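Local structure of response regulator receiver domain protein (CheY-like) (Methylobacillus flagellatus KT, 3I42) at residues Q29-M34 / R46-V51; F52-L57 / L103-D108; Q68-P73 / S78-V83. The protein probably acts as a two-component signalling receiver domain that accepts a phosphoryl group on an aspartate, though its cellular role is not established. All coordinates share one frame; numbering follows the deposited sequence.

Interaction 1: Q29-M34 / R46-V51; sequences QADYVM and RGYDAV
The carboxylate oxygen OD2 of Asp-31 is the one atom on which both polar links of this contact converge. The hydrogen bond comes from Tyr-48, whose OH donates to Asp-31 OD2 over 2.8 Å. It arrives on the anti side of the carboxylate, 19° out of its plane. The oxygen sits at the edge of the ring, in the ring plane, while carboxylate and ring stand almost perpendicular, 87° apart.

The ionic link is of another sort. Asp-31 OD2 is 3.2 Å from Arg-46 NH1 but lies over a face of the guanidinium, so no N-H points at it and the salt bridge is one of charge alone. The arginine chain is bent at chi2 and chi3, and Arg-46 NE gives a weak hydrogen bond to Tyr-48 OH within the same segment.

Gln-29 NE2 and Arg-46 NH1, 3.7 Å apart, are both donor nitrogens and form no hydrogen bond; their planes stand 69° apart.

Backbone pairing is absent here, because strand 4-9 runs between strands 28-33 and 50-54 of the parallel sheet. With a phenol and a guanidinium around one oxygen, Asp-31 is likely to remain ionised, tying the edge strand to the loop that follows helix 36-45.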
ATOM      1  N   GLN A  29       3.236  -8.311  23.119  1.00 44.14           N
ATOM      2  CA  GLN A  29       3.081  -9.742  23.360  1.00 43.80           C
ATOM      3  C   GLN A  29       2.811 -10.381  21.997  1.00 42.12           C
ATOM      4  O   GLN A  29       2.046  -9.827  21.208  1.00 41.83           O
ATOM      5  CB  GLN A  29       1.927 -10.033  24.324  1.00 44.70           C
ATOM      6  CG  GLN A  29       2.013 -11.435  24.950  1.00 49.17           C
ATOM      7  CD  GLN A  29       0.660 -12.157  25.011  1.00 55.85           C
ATOM      8  OE1 GLN A  29      -0.242 -11.760  25.769  1.00 56.27           O
ATOM      9  NE2 GLN A  29       0.522 -13.240  24.219  1.00 56.71           N
ATOM     10  N   ALA A  30       3.416 -11.534  21.728  1.00 40.21           N
ATOM     11  CA  ALA A  30       3.361 -12.131  20.398  1.00 39.34           C
ATOM     12  C   ALA A  30       3.202 -13.633  20.440  1.00 38.91           C
ATOM     13  O   ALA A  30       3.924 -14.281  21.179  1.00 39.74           O
ATOM     14  CB  ALA A  30       4.613 -11.774  19.613  1.00 38.95           C
ATOM     15  N   ASP A  31       2.246 -14.174  19.665  1.00 37.65           N
ATOM     16  CA  ASP A  31       2.138 -15.617  19.393  1.00 36.01           C
ATOM     17  C   ASP A  31       2.547 -15.868  17.963  1.00 34.00           C
ATOM     18  O   ASP A  31       2.508 -14.981  17.113  1.00 32.65           O
ATOM     19  CB  ASP A  31       0.692 -16.133  19.519  1.00 37.04           C
ATOM     20  CG  ASP A  31      -0.015 -15.637  20.773  1.00 40.06           C
ATOM     21  OD1 ASP A  31       0.676 -15.333  21.766  1.00 43.14           O
ATOM     22  OD2 ASP A  31      -1.268 -15.558  20.766  1.00 44.52           O
ATOM     23  N   TYR A  32       2.888 -17.102  17.687  1.00 32.82           N
ATOM     24  CA  TYR A  32       3.122 -17.481  16.331  1.00 32.88           C
ATOM     25  C   TYR A  32       2.344 -18.753  16.007  1.00 33.17           C
ATOM     26  O   TYR A  32       2.092 -19.580  16.885  1.00 33.00           O
ATOM     27  CB  TYR A  32       4.617 -17.625  16.046  1.00 32.65           C
ATOM     28  CG  TYR A  32       5.338 -18.856  16.604  1.00 34.41           C
ATOM     29  CD1 TYR A  32       5.319 -20.073  15.914  1.00 36.85           C
ATOM     30  CD2 TYR A  32       6.102 -18.774  17.792  1.00 36.33           C
ATOM     31  CE1 TYR A  32       5.989 -21.194  16.411  1.00 38.05           C
ATOM     32  CE2 TYR A  32       6.776 -19.885  18.312  1.00 35.97           C
ATOM     33  CZ  TYR A  32       6.715 -21.093  17.606  1.00 40.79           C
ATOM     34  OH  TYR A  32       7.384 -22.201  18.077  1.00 42.90           O
ATOM     35  N   VAL A  33       1.974 -18.893  14.744  1.00 32.66           N
ATOM     36  CA  VAL A  33       1.408 -20.120  14.244  1.00 33.18           C
ATOM     37  C   VAL A  33       2.161 -20.423  12.982  1.00 33.80           C
ATOM     38  O   VAL A  33       2.806 -19.539  12.425  1.00 34.25           O
ATOM     39  CB  VAL A  33      -0.112 -19.962  13.957  1.00 32.72           C
ATOM     40  CG1 VAL A  33      -0.866 -19.877  15.239  1.00 30.35           C
ATOM     41  CG2 VAL A  33      -0.355 -18.741  13.110  1.00 31.58           C
ATOM     42  N   MET A  34       2.087 -21.658  12.515  1.00 34.93           N
ATOM     43  CA  MET A  34       2.968 -22.089  11.415  1.00 35.97           C
ATOM     44  C   MET A  34       2.232 -22.406  10.092  1.00 36.05           C
ATOM     45  O   MET A  34       2.831 -22.927   9.153  1.00 37.27           O
ATOM     46  CB  MET A  34       3.881 -23.240  11.877  1.00 36.06           C
ATOM     47  CG  MET A  34       4.984 -22.810  12.894  1.00 39.07           C
ATOM     48  SD  MET A  34       5.972 -24.202  13.627  1.00 43.36           S
ATOM     49  CE  MET A  34       4.830 -24.782  14.876  1.00 40.83           C
ATOM     50  N   ARG A  46      -8.878 -15.308  19.255  1.00 54.88           N
ATOM     51  CA  ARG A  46      -8.214 -14.159  19.887  1.00 53.96           C
ATOM     52  C   ARG A  46      -8.132 -12.969  18.934  1.00 52.75           C
ATOM     53  O   ARG A  46      -8.057 -13.146  17.714  1.00 53.30           O
ATOM     54  CB  ARG A  46      -6.796 -14.515  20.348  1.00 54.39           C
ATOM     55  CG  ARG A  46      -6.570 -15.957  20.832  1.00 57.00           C
ATOM     56  CD  ARG A  46      -5.635 -15.996  22.061  1.00 61.61           C
ATOM     57  NE  ARG A  46      -4.590 -14.953  22.029  1.00 67.17           N
ATOM     58  CZ  ARG A  46      -3.754 -14.659  23.034  1.00 68.86           C
ATOM     59  NH1 ARG A  46      -2.854 -13.693  22.875  1.00 69.99           N
ATOM     60  NH2 ARG A  46      -3.807 -15.319  24.193  1.00 68.90           N
ATOM     61  N   GLY A  47      -8.137 -11.761  19.493  1.00 50.95           N
ATOM     62  CA  GLY A  47      -7.972 -10.525  18.709  1.00 48.41           C
ATOM     63  C   GLY A  47      -6.515 -10.095  18.747  1.00 46.26           C
ATOM     64  O   GLY A  47      -5.816 -10.340  19.730  1.00 46.86           O
ATOM     65  N   TYR A  48      -6.054  -9.482  17.670  1.00 43.71           N
ATOM     66  CA  TYR A  48      -4.685  -9.026  17.570  1.00 40.77           C
ATOM     67  C   TYR A  48      -4.669  -7.633  17.036  1.00 40.10           C
ATOM     68  O   TYR A  48      -5.518  -7.261  16.240  1.00 40.04           O
ATOM     69  CB  TYR A  48      -3.888  -9.934  16.647  1.00 40.35           C
ATOM     70  CG  TYR A  48      -3.704 -11.304  17.231  1.00 37.90           C
ATOM     71  CD1 TYR A  48      -2.720 -11.543  18.206  1.00 36.94           C
ATOM     72  CD2 TYR A  48      -4.520 -12.359  16.843  1.00 36.33           C
ATOM     73  CE1 TYR A  48      -2.559 -12.808  18.770  1.00 37.79           C
ATOM     74  CE2 TYR A  48      -4.375 -13.635  17.410  1.00 36.36           C
ATOM     75  CZ  TYR A  48      -3.397 -13.855  18.356  1.00 36.99           C
ATOM     76  OH  TYR A  48      -3.239 -15.116  18.899  1.00 40.05           O
ATOM     77  N   ASP A  49      -3.686  -6.857  17.469  1.00 38.59           N
ATOM     78  CA  ASP A  49      -3.498  -5.528  16.944  1.00 37.59           C
ATOM     79  C   ASP A  49      -2.728  -5.558  15.627  1.00 36.00           C
ATOM     80  O   ASP A  49      -2.949  -4.714  14.765  1.00 34.21           O
ATOM     81  CB  ASP A  49      -2.745  -4.671  17.974  1.00 38.49           C
ATOM     82  CG  ASP A  49      -3.485  -4.592  19.319  1.00 41.38           C
ATOM     83  OD1 ASP A  49      -4.469  -3.821  19.407  1.00 44.64           O
ATOM     84  OD2 ASP A  49      -3.098  -5.309  20.268  1.00 41.87           O
ATOM     85  N   ALA A  50      -1.785  -6.502  15.510  1.00 34.38           N
ATOM     86  CA  ALA A  50      -0.935  -6.614  14.316  1.00 32.52           C
ATOM     87  C   ALA A  50      -0.731  -8.078  13.966  1.00 30.96           C
ATOM     88  O   ALA A  50      -0.516  -8.907  14.837  1.00 30.03           O
ATOM     89  CB  ALA A  50       0.411  -5.944  14.540  1.00 32.78           C
ATOM     90  N   VAL A  51      -0.820  -8.383  12.681  1.00 29.63           N
ATOM     91  CA  VAL A  51      -0.639  -9.744  12.204  1.00 28.37           C
ATOM     92  C   VAL A  51       0.462  -9.712  11.147  1.00 27.61           C
ATOM     93  O   VAL A  51       0.355  -8.972  10.159  1.00 27.38           O
ATOM     94  CB  VAL A  51      -1.973 -10.324  11.627  1.00 28.66           C
ATOM     95  CG1 VAL A  51      -1.788 -11.730  11.045  1.00 26.54           C
ATOM     96  CG2 VAL A  51      -3.085 -10.320  12.694  1.00 29.34           C
TER

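Interaction 2: F52-L57 / L103-D108; sequences FIDLNL and LEKPID
Lys-105 and Asp-54 meet in a salt bridge at the C-terminal end of the parallel sheet, in the (βα)5 receiver fold of CheY-like proteins. Lys-105 NZ donates to Asp-54 OD2 over 2.7 Å, on the syn side of the carboxylate and 29° out of its plane. The other oxygen is also near, with Lys-105 NZ 3.2 Å from Asp-54 OD1. Asp-54 is the predicted phosphorylation site and is unmodified here; a lysine bonded to that aspartate is a hallmark of the family, in which it is understood to help relay phosphorylation.

The second touch is apolar and lies deeper. A methyl of Leu-103, CD1, rests 3.9 Å from Phe-52 CD1, approaching the ring obliquely. The facing residues Phe-52 and Leu-103 have CA atoms 9.0 Å apart, which fits strands separated by a third, 79-84, whose Val-81 touches both side chains. Leu-112 of helix 109-119 also touches both, and Phe-19 packs its ring against Phe-52.

Farther out are the features that place the charged groups. The lysine chain runs extended beyond CG and reaches across Val-83 to the acid, meeting it at about a right angle. The peptide bond between Lys-105 and Pro-106 is cis, and two residues past the proline Asp-108 is the N-cap of helix 109-119. On the acid's side, Glu-10 OE1 lies close to Asp-54 OD2, so a second acid stands beside the bridge. Asp-54 holds its CG anti to the backbone N (chi1 -161°), from where it closes an Asx turn. The N-H...O angle of that turn is 160°, and Asp-54 OD1 uses its anti lone pair to accept from Asn-56 N at 2.9 Å.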
ATOM      1  N   PHE A  52       1.518 -10.499  11.357  1.00 26.56           N
ATOM      2  CA  PHE A  52       2.666 -10.525  10.420  1.00 26.91           C
ATOM      3  C   PHE A  52       2.607 -11.788   9.623  1.00 27.07           C
ATOM      4  O   PHE A  52       2.647 -12.876  10.203  1.00 25.99           O
ATOM      5  CB  PHE A  52       4.025 -10.442  11.136  1.00 26.71           C
ATOM      6  CG  PHE A  52       4.191  -9.183  11.938  1.00 28.96           C
ATOM      7  CD1 PHE A  52       4.865  -8.099  11.404  1.00 29.55           C
ATOM      8  CD2 PHE A  52       3.671  -9.103  13.228  1.00 28.02           C
ATOM      9  CE1 PHE A  52       5.014  -6.935  12.113  1.00 28.98           C
ATOM     10  CE2 PHE A  52       3.802  -7.941  13.977  1.00 29.17           C
ATOM     11  CZ  PHE A  52       4.467  -6.839  13.413  1.00 28.71           C
ATOM     12  N   ILE A  53       2.488 -11.643   8.303  1.00 27.22           N
ATOM     13  CA  ILE A  53       2.269 -12.806   7.439  1.00 28.90           C
ATOM     14  C   ILE A  53       3.418 -12.987   6.460  1.00 30.32           C
ATOM     15  O   ILE A  53       3.646 -12.129   5.615  1.00 30.79           O
ATOM     16  CB  ILE A  53       0.924 -12.697   6.653  1.00 28.42           C
ATOM     17  CG1 ILE A  53      -0.268 -12.691   7.602  1.00 28.03           C
ATOM     18  CG2 ILE A  53       0.754 -13.870   5.685  1.00 29.13           C
ATOM     19  CD1 ILE A  53      -1.488 -12.003   7.027  1.00 25.85           C
ATOM     20  N   ASP A  54       4.133 -14.104   6.578  1.00 32.61           N
ATOM     21  CA  ASP A  54       5.066 -14.524   5.559  1.00 35.22           C
ATOM     22  C   ASP A  54       4.319 -14.751   4.261  1.00 36.15           C
ATOM     23  O   ASP A  54       3.220 -15.318   4.251  1.00 36.81           O
ATOM     24  CB  ASP A  54       5.782 -15.799   5.999  1.00 36.89           C
ATOM     25  CG  ASP A  54       7.081 -16.046   5.221  1.00 41.37           C
ATOM     26  OD1 ASP A  54       7.055 -16.139   3.966  1.00 43.47           O
ATOM     27  OD2 ASP A  54       8.140 -16.141   5.882  1.00 46.57           O
ATOM     28  N   LEU A  55       4.881 -14.299   3.151  1.00 37.04           N
ATOM     29  CA  LEU A  55       4.138 -14.385   1.907  1.00 38.48           C
ATOM     30  C   LEU A  55       4.206 -15.792   1.306  1.00 40.11           C
ATOM     31  O   LEU A  55       3.448 -16.109   0.374  1.00 40.82           O
ATOM     32  CB  LEU A  55       4.588 -13.317   0.904  1.00 38.14           C
ATOM     33  CG  LEU A  55       4.271 -11.870   1.248  1.00 36.84           C
ATOM     34  CD1 LEU A  55       4.635 -10.961   0.079  1.00 37.50           C
ATOM     35  CD2 LEU A  55       2.816 -11.641   1.628  1.00 36.96           C
ATOM     36  N   ASN A  56       5.084 -16.630   1.870  1.00 40.79           N
ATOM     37  CA  ASN A  56       5.307 -18.007   1.439  1.00 41.51           C
ATOM     38  C   ASN A  56       4.910 -18.943   2.545  1.00 40.36           C
ATOM     39  O   ASN A  56       5.644 -19.099   3.494  1.00 40.75           O
ATOM     40  CB  ASN A  56       6.803 -18.248   1.208  1.00 42.76           C
ATOM     41  CG  ASN A  56       7.318 -17.659  -0.096  1.00 46.80           C
ATOM     42  OD1 ASN A  56       6.641 -17.708  -1.132  1.00 51.84           O
ATOM     43  ND2 ASN A  56       8.550 -17.126  -0.061  1.00 51.36           N
ATOM     44  N   LEU A  57       3.770 -19.595   2.438  1.00 39.61           N
ATOM     45  CA  LEU A  57       3.321 -20.434   3.532  1.00 39.26           C
ATOM     46  C   LEU A  57       3.136 -21.880   3.053  1.00 39.63           C
ATOM     47  O   LEU A  57       3.063 -22.109   1.851  1.00 39.37           O
ATOM     48  CB  LEU A  57       2.048 -19.853   4.136  1.00 38.42           C
ATOM     49  CG  LEU A  57       2.246 -18.630   5.020  1.00 37.73           C
ATOM     50  CD1 LEU A  57       0.895 -17.992   5.301  1.00 34.44           C
ATOM     51  CD2 LEU A  57       2.958 -19.035   6.335  1.00 35.29           C
ATOM     52  N   LEU A 103       7.393  -5.573   5.166  1.00 30.73           N
ATOM     53  CA  LEU A 103       8.716  -5.868   5.710  1.00 32.91           C
ATOM     54  C   LEU A 103       9.463  -6.728   4.718  1.00 39.83           C
ATOM     55  O   LEU A 103       8.881  -7.585   4.055  1.00 41.09           O
ATOM     56  CB  LEU A 103       8.585  -6.670   7.008  1.00 31.63           C
ATOM     57  CG  LEU A 103       8.269  -5.873   8.259  1.00 30.33           C
ATOM     58  CD1 LEU A 103       7.982  -6.816   9.403  1.00 34.57           C
ATOM     59  CD2 LEU A 103       9.462  -4.963   8.596  1.00 39.79           C
ATOM     60  N   GLU A 104      10.758  -6.509   4.600  1.00 34.93           N
ATOM     61  CA  GLU A 104      11.566  -7.372   3.746  1.00 30.76           C
ATOM     62  C   GLU A 104      12.508  -8.161   4.643  1.00 39.80           C
ATOM     63  O   GLU A 104      13.109  -7.588   5.550  1.00 43.26           O
ATOM     64  CB  GLU A 104      12.346  -6.485   2.785  1.00 46.16           C
ATOM     65  CG  GLU A 104      12.826  -7.148   1.533  1.00 85.07           C
ATOM     66  CD  GLU A 104      13.660  -6.200   0.697  1.00269.25           C
ATOM     67  OE1 GLU A 104      13.280  -5.014   0.570  1.00 86.26           O
ATOM     68  OE2 GLU A 104      14.705  -6.638   0.183  1.00 71.47           O
ATOM     69  N   LYS A 105      12.621  -9.471   4.435  1.00 28.51           N
ATOM     70  CA  LYS A 105      13.625 -10.273   5.176  1.00 49.36           C
ATOM     71  C   LYS A 105      15.071  -9.901   4.780  1.00 44.31           C
ATOM     72  O   LYS A 105      15.325  -9.528   3.633  1.00 45.25           O
ATOM     73  CB  LYS A 105      13.417 -11.771   4.987  1.00 40.60           C
ATOM     74  CG  LYS A 105      12.136 -12.293   5.582  1.00 58.13           C
ATOM     75  CD  LYS A 105      11.837 -13.646   4.981  1.00 44.25           C
ATOM     76  CE  LYS A 105      10.352 -13.945   4.939  1.00135.62           C
ATOM     77  NZ  LYS A 105      10.073 -15.224   4.223  1.00 76.51           N
ATOM     78  N   PRO A 106      16.019  -9.987   5.733  1.00 50.49           N
ATOM     79  CA  PRO A 106      15.829 -10.425   7.115  1.00 34.95           C
ATOM     80  C   PRO A 106      15.232  -9.315   7.994  1.00 31.65           C
ATOM     81  O   PRO A 106      15.493  -8.136   7.764  1.00 40.65           O
ATOM     82  CB  PRO A 106      17.240 -10.753   7.554  1.00 31.95           C
ATOM     83  CG  PRO A 106      18.071  -9.741   6.831  1.00 51.58           C
ATOM     84  CD  PRO A 106      17.403  -9.529   5.493  1.00 58.78           C
ATOM     85  N   ILE A 107      14.402  -9.705   8.961  1.00 34.14           N
ATOM     86  CA  ILE A 107      13.736  -8.750   9.846  1.00 37.71           C
ATOM     87  C   ILE A 107      14.675  -8.324  10.979  1.00 37.79           C
ATOM     88  O   ILE A 107      15.450  -9.124  11.503  1.00 40.48           O
ATOM     89  CB  ILE A 107      12.400  -9.338  10.440  1.00 46.80           C
ATOM     90  CG1 ILE A 107      11.395  -9.719   9.330  1.00 40.58           C
ATOM     91  CG2 ILE A 107      11.722  -8.358  11.376  1.00 67.45           C
ATOM     92  CD1 ILE A 107      11.144  -8.636   8.278  1.00139.67           C
ATOM     93  N   ASP A 108      14.592  -7.064  11.376  1.00 33.31           N
ATOM     94  CA  ASP A 108      15.328  -6.601  12.547  1.00 40.65           C
ATOM     95  C   ASP A 108      14.562  -5.501  13.268  1.00 37.56           C
ATOM     96  O   ASP A 108      13.596  -4.956  12.726  1.00 34.14           O
ATOM     97  CB  ASP A 108      16.767  -6.173  12.164  1.00 38.92           C
ATOM     98  CG  ASP A 108      16.811  -4.988  11.205  1.00 76.24           C
ATOM     99  OD1 ASP A 108      15.776  -4.321  10.977  1.00 64.23           O
ATOM    100  OD2 ASP A 108      17.909  -4.717  10.678  1.00108.80           O
TER

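Interaction 3: Q68-P73 / S78-V83; sequences QLRALP and SKFVAV
Phe-80 lies against Leu-69 and Arg-70 inside the beta-alpha-beta unit made by strand 50-54, helix 62-71 and strand 79-84. Phe-80 sets its CB toward the helix, and CG anti to the carbonyl carbon (chi1 -65°) carries the ring there, where it is touched at two places. Leu-69 brings its CB to 3.8 Å from Phe-80 CE1.

The Arg-70 chain is extended from CG to NE, and the two side chains run alongside each other in opposite senses, Arg-70 CG passing 3.8 Å from Phe-80 CE2. At the far end chi4 of -76° turns the guanidinium so that one of its faces looks at the ring: Phe-80 CD2 lies 3.5 Å above that plane, toward its rim. Guanidinium and ring are inclined at 64°, which rules out a parallel stack.

Outside the contact, Arg-70 NH2 bonds to Leu-98 O and forms a salt bridge with Asp-100, whose carboxylate also accepts from Phe-80 N. With an alanine here, Asp-100 would probably lose the salt bridge from NH2 and Leu-98 O a donor, and the CD2-CE2 side of the ring would be less covered. The closest atoms of Arg-70 and Phe-80 are CZ and CD2, 3.6 Å apart.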
ATOM      1  N   GLN A  68      -8.651 -13.772   3.543  1.00 34.57           N
ATOM      2  CA  GLN A  68      -9.502 -14.541   4.485  1.00 35.25           C
ATOM      3  C   GLN A  68      -9.592 -13.909   5.860  1.00 35.51           C
ATOM      4  O   GLN A  68     -10.684 -13.790   6.427  1.00 35.78           O
ATOM      5  CB  GLN A  68      -9.049 -16.001   4.693  1.00 35.64           C
ATOM      6  CG  GLN A  68      -8.545 -16.815   3.482  1.00 39.64           C
ATOM      7  CD  GLN A  68      -9.431 -16.717   2.246  1.00 45.05           C
ATOM      8  OE1 GLN A  68     -10.622 -17.005   2.317  1.00 49.29           O
ATOM      9  NE2 GLN A  68      -8.842 -16.329   1.095  1.00 43.85           N
ATOM     10  N   LEU A  69      -8.442 -13.533   6.421  1.00 35.46           N
ATOM     11  CA  LEU A  69      -8.385 -12.963   7.778  1.00 34.85           C
ATOM     12  C   LEU A  69      -9.142 -11.645   7.893  1.00 35.04           C
ATOM     13  O   LEU A  69      -9.842 -11.415   8.887  1.00 34.84           O
ATOM     14  CB  LEU A  69      -6.926 -12.771   8.233  1.00 34.31           C
ATOM     15  CG  LEU A  69      -6.011 -13.995   8.275  1.00 33.67           C
ATOM     16  CD1 LEU A  69      -4.568 -13.592   8.674  1.00 31.15           C
ATOM     17  CD2 LEU A  69      -6.544 -15.060   9.232  1.00 32.96           C
ATOM     18  N   ARG A  70      -9.021 -10.796   6.877  1.00 35.65           N
ATOM     19  CA  ARG A  70      -9.786  -9.554   6.826  1.00 37.41           C
ATOM     20  C   ARG A  70     -11.301  -9.779   6.850  1.00 38.85           C
ATOM     21  O   ARG A  70     -12.054  -8.920   7.325  1.00 39.42           O
ATOM     22  CB  ARG A  70      -9.443  -8.769   5.573  1.00 37.34           C
ATOM     23  CG  ARG A  70      -8.143  -7.980   5.665  1.00 38.74           C
ATOM     24  CD  ARG A  70      -8.067  -6.929   4.559  1.00 40.39           C
ATOM     25  NE  ARG A  70      -6.807  -6.194   4.614  1.00 41.68           N
ATOM     26  CZ  ARG A  70      -6.531  -5.247   5.509  1.00 42.91           C
ATOM     27  NH1 ARG A  70      -7.424  -4.907   6.448  1.00 40.86           N
ATOM     28  NH2 ARG A  70      -5.346  -4.655   5.475  1.00 42.72           N
ATOM     29  N   ALA A  71     -11.743 -10.916   6.308  1.00 39.76           N
ATOM     30  CA  ALA A  71     -13.169 -11.215   6.199  1.00 41.26           C
ATOM     31  C   ALA A  71     -13.720 -11.888   7.454  1.00 42.33           C
ATOM     32  O   ALA A  71     -14.918 -12.037   7.586  1.00 43.32           O
ATOM     33  CB  ALA A  71     -13.462 -12.068   4.940  1.00 40.40           C
ATOM     34  N   LEU A  72     -12.860 -12.299   8.376  1.00 43.79           N
ATOM     35  CA  LEU A  72     -13.336 -12.818   9.650  1.00 45.44           C
ATOM     36  C   LEU A  72     -14.052 -11.735  10.452  1.00 47.43           C
ATOM     37  O   LEU A  72     -13.752 -10.539  10.291  1.00 47.78           O
ATOM     38  CB  LEU A  72     -12.191 -13.385  10.468  1.00 44.43           C
ATOM     39  CG  LEU A  72     -11.714 -14.768  10.086  1.00 44.77           C
ATOM     40  CD1 LEU A  72     -10.386 -15.050  10.779  1.00 45.48           C
ATOM     41  CD2 LEU A  72     -12.750 -15.794  10.486  1.00 43.71           C
ATOM     42  N   PRO A  73     -15.015 -12.135  11.311  1.00 49.82           N
ATOM     43  CA  PRO A  73     -15.636 -11.117  12.139  1.00 51.75           C
ATOM     44  C   PRO A  73     -14.676 -10.774  13.269  1.00 53.82           C
ATOM     45  O   PRO A  73     -14.321 -11.643  14.099  1.00 54.77           O
ATOM     46  CB  PRO A  73     -16.902 -11.799  12.686  1.00 51.88           C
ATOM     47  CG  PRO A  73     -16.889 -13.218  12.167  1.00 50.99           C
ATOM     48  CD  PRO A  73     -15.495 -13.482  11.670  1.00 49.85           C
ATOM     49  N   SER A  78      -7.416  -5.572  12.770  1.00 46.24           N
ATOM     50  CA  SER A  78      -5.980  -5.723  12.929  1.00 43.26           C
ATOM     51  C   SER A  78      -5.284  -4.963  11.824  1.00 41.42           C
ATOM     52  O   SER A  78      -5.883  -4.693  10.789  1.00 41.09           O
ATOM     53  CB  SER A  78      -5.585  -7.196  12.836  1.00 43.17           C
ATOM     54  OG  SER A  78      -6.327  -7.980  13.751  1.00 43.27           O
ATOM     55  N   LYS A  79      -4.012  -4.630  12.040  1.00 38.67           N
ATOM     56  CA  LYS A  79      -3.150  -4.180  10.954  1.00 35.77           C
ATOM     57  C   LYS A  79      -2.403  -5.399  10.492  1.00 33.55           C
ATOM     58  O   LYS A  79      -2.045  -6.240  11.327  1.00 33.04           O
ATOM     59  CB  LYS A  79      -2.178  -3.138  11.470  1.00 36.87           C
ATOM     60  CG  LYS A  79      -2.851  -1.912  12.076  1.00 37.21           C
ATOM     61  CD  LYS A  79      -3.192  -0.891  11.038  1.00 42.45           C
ATOM     62  CE  LYS A  79      -4.690  -0.896  10.759  1.00 47.97           C
ATOM     63  NZ  LYS A  79      -5.176   0.438  10.307  1.00 49.13           N
ATOM     64  N   PHE A  80      -2.203  -5.505   9.174  1.00 30.65           N
ATOM     65  CA  PHE A  80      -1.651  -6.695   8.534  1.00 28.46           C
ATOM     66  C   PHE A  80      -0.380  -6.292   7.847  1.00 27.62           C
ATOM     67  O   PHE A  80      -0.384  -5.320   7.095  1.00 26.10           O
ATOM     68  CB  PHE A  80      -2.640  -7.298   7.492  1.00 28.04           C
ATOM     69  CG  PHE A  80      -3.906  -7.826   8.115  1.00 26.93           C
ATOM     70  CD1 PHE A  80      -3.964  -9.110   8.599  1.00 28.01           C
ATOM     71  CD2 PHE A  80      -5.029  -6.999   8.265  1.00 30.74           C
ATOM     72  CE1 PHE A  80      -5.114  -9.593   9.252  1.00 28.45           C
ATOM     73  CE2 PHE A  80      -6.203  -7.467   8.885  1.00 30.26           C
ATOM     74  CZ  PHE A  80      -6.228  -8.773   9.389  1.00 29.48           C
ATOM     75  N   VAL A  81       0.687  -7.067   8.080  1.00 26.62           N
ATOM     76  CA  VAL A  81       2.035  -6.749   7.604  1.00 26.47           C
ATOM     77  C   VAL A  81       2.512  -7.896   6.737  1.00 27.42           C
ATOM     78  O   VAL A  81       2.474  -9.042   7.173  1.00 27.62           O
ATOM     79  CB  VAL A  81       3.035  -6.637   8.808  1.00 26.98           C
ATOM     80  CG1 VAL A  81       4.361  -6.048   8.362  1.00 24.43           C
ATOM     81  CG2 VAL A  81       2.430  -5.815   9.937  1.00 25.51           C
ATOM     82  N   ALA A  82       2.964  -7.600   5.520  1.00 28.20           N
ATOM     83  CA  ALA A  82       3.525  -8.600   4.611  1.00 29.01           C
ATOM     84  C   ALA A  82       4.995  -8.749   4.907  1.00 30.76           C
ATOM     85  O   ALA A  82       5.714  -7.756   5.000  1.00 31.41           O
ATOM     86  CB  ALA A  82       3.390  -8.161   3.173  1.00 28.10           C
ATOM     87  N   VAL A  83       5.465  -9.978   4.976  1.00 31.59           N
ATOM     88  CA  VAL A  83       6.865 -10.213   5.239  1.00 33.46           C
ATOM     89  C   VAL A  83       7.387 -11.017   4.069  1.00 35.64           C
ATOM     90  O   VAL A  83       6.992 -12.164   3.880  1.00 34.95           O
ATOM     91  CB  VAL A  83       7.055 -10.983   6.562  1.00 32.83           C
ATOM     92  CG1 VAL A  83       8.511 -11.377   6.757  1.00 32.28           C
ATOM     93  CG2 VAL A  83       6.500 -10.157   7.747  1.00 31.20           C
TER

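Overall arrangement
All three contacts bear on one five-stranded parallel sheet, ordered 28-33, 4-9, 50-54, 79-84, 101-104. Interactions 1 and 2 share strand 50-54 from opposite sides of the chain's centre, their own centres about 14 Å apart. Interaction 3, on the neighbouring strand, touches both. Its centre is about 11 Å from that of interaction 1, joined by Tyr-48 O to Ser-78 OG (2.7 Å), and about 14 Å from that of interaction 2, where Phe-52 CD1 meets Val-81 CB at 3.5 Å. Interaction 2 contains the predicted phosphoacceptor Asp-54 and the lysine bonded to it; interaction 1 joins strand 28-33 to the loop before strand 50-54, interaction 3 helix 62-71 to strand 79-84.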